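Local coordinates for murein peptide amidase A (Escherichia coli O157:H7, PDB 5HXD), which hydrolyses the gamma-D-glutamyl-diaminopimelate amide bond of the murein tripeptide as a zinc-dependent M14-family amidase in peptidoglycan degradation, at the interface of chains A and B. Coordinates in Å, arbitrary orientation; residue numbers count along the deposited sequence, not the author numbering. Chains: chain A/B, Protein MpaA.

The interface of chains A and B. Residues chain A 7-8; chain B 115, 119, 121, 123-124.
A:Arg7 meets B:Asp123 in a salt bridge at the rim of the homodimer interface, where a short 3-10 turn near the N-terminus of one subunit lies against the other. The two-fold axis repeats the contact, and the pair may help to hold the homodimer together. The guanidinium approaches through its NE edge, on the syn side of carboxylate oxygen OD2 of B:Asp123. OD2 lies nearly in the guanidinium plane, but the two flat groups stand almost perpendicular, 83° apart. At 2.6 Å resolution the modelled separation of NE and OD2 is too short to be taken literally. NH2 of A:Arg7 adds a weak hydrogen bond to the same OD2 at 3.0 Å. The arginine chain starts extended, with CG anti to the backbone N (chi1 -162°), and bends at chi3, which turns NE towards the carboxylate. The backbone O of B:Ala119 sits above the guanidinium plane, 3.3 Å from NH1, and may add electrostatic attraction. The more distant carboxylate of B:Glu121 may add a weak pull. The aliphatic stem runs over the rim of one face of the B:Trp115 indole, and CD reaches CB of that residue at 3.6 Å. A:Ala8 packs its CA against CA of B:Val124 at 3.8 Å. Chain A contributes 3-10 helix 7-9; chain B gives B:Trp115, 3-10 helix 117-119, the loop carrying B:Glu121 and B:Asp123, and the start of strand 124-127. The contact's centre is about 17 Å from active-site B:Glu210.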
# COMPACT_ATOMS: atom_id res chain seq x y z
N ARG A 7 -18.56 -8.03 -11.42
CA ARG A 7 -17.71 -8.21 -10.24
C ARG A 7 -16.71 -9.35 -10.42
O ARG A 7 -15.60 -9.29 -9.90
CB ARG A 7 -18.57 -8.45 -9.00
CG ARG A 7 -17.85 -8.22 -7.67
CD ARG A 7 -18.83 -8.34 -6.51
NE ARG A 7 -19.36 -9.69 -6.38
CZ ARG A 7 -20.38 -10.03 -5.58
NH1 ARG A 7 -20.97 -9.10 -4.84
NH2 ARG A 7 -20.80 -11.29 -5.53
N ALA A 8 -17.11 -10.37 -11.17
CA ALA A 8 -16.30 -11.57 -11.35
C ALA A 8 -15.01 -11.34 -12.15
O ALA A 8 -14.11 -12.16 -12.09
CB ALA A 8 -17.13 -12.65 -12.02
N TRP B 115 -15.05 -9.61 -3.23
CA TRP B 115 -14.88 -8.19 -3.54
C TRP B 115 -14.52 -7.44 -2.23
O TRP B 115 -13.44 -6.84 -2.16
CB TRP B 115 -16.14 -7.66 -4.26
CG TRP B 115 -15.98 -6.30 -4.89
CD1 TRP B 115 -16.74 -5.19 -4.64
CD2 TRP B 115 -14.98 -5.89 -5.84
NE1 TRP B 115 -16.28 -4.12 -5.38
CE2 TRP B 115 -15.20 -4.52 -6.12
CE3 TRP B 115 -13.92 -6.55 -6.48
CZ2 TRP B 115 -14.41 -3.80 -7.01
CZ3 TRP B 115 -13.13 -5.82 -7.37
CH2 TRP B 115 -13.38 -4.46 -7.63
N ALA B 119 -19.22 -8.59 0.42
CA ALA B 119 -19.22 -9.19 -0.91
C ALA B 119 -19.95 -10.50 -1.02
O ALA B 119 -20.34 -10.87 -2.14
CB ALA B 119 -17.77 -9.40 -1.39
N GLU B 121 -20.18 -13.48 -1.90
CA GLU B 121 -19.77 -14.62 -2.73
C GLU B 121 -18.42 -14.39 -3.41
O GLU B 121 -18.24 -13.36 -4.07
CB GLU B 121 -20.83 -14.94 -3.79
CG GLU B 121 -22.21 -15.28 -3.22
CD GLU B 121 -23.22 -15.66 -4.31
OE1 GLU B 121 -23.19 -16.83 -4.77
OE2 GLU B 121 -24.02 -14.79 -4.71
N ASP B 123 -16.47 -14.39 -6.11
CA ASP B 123 -16.69 -14.48 -7.55
C ASP B 123 -15.54 -13.88 -8.37
O ASP B 123 -15.28 -14.32 -9.49
CB ASP B 123 -17.99 -13.79 -7.91
CG ASP B 123 -18.06 -12.38 -7.36
OD1 ASP B 123 -17.28 -12.06 -6.43
OD2 ASP B 123 -18.90 -11.58 -7.84
N VAL B 124 -14.88 -12.87 -7.81
CA VAL B 124 -13.78 -12.18 -8.50
C VAL B 124 -12.63 -13.14 -8.78
O VAL B 124 -12.01 -13.68 -7.86
CB VAL B 124 -13.27 -10.96 -7.69
CG1 VAL B 124 -12.42 -10.06 -8.58
CG2 VAL B 124 -14.43 -10.17 -7.11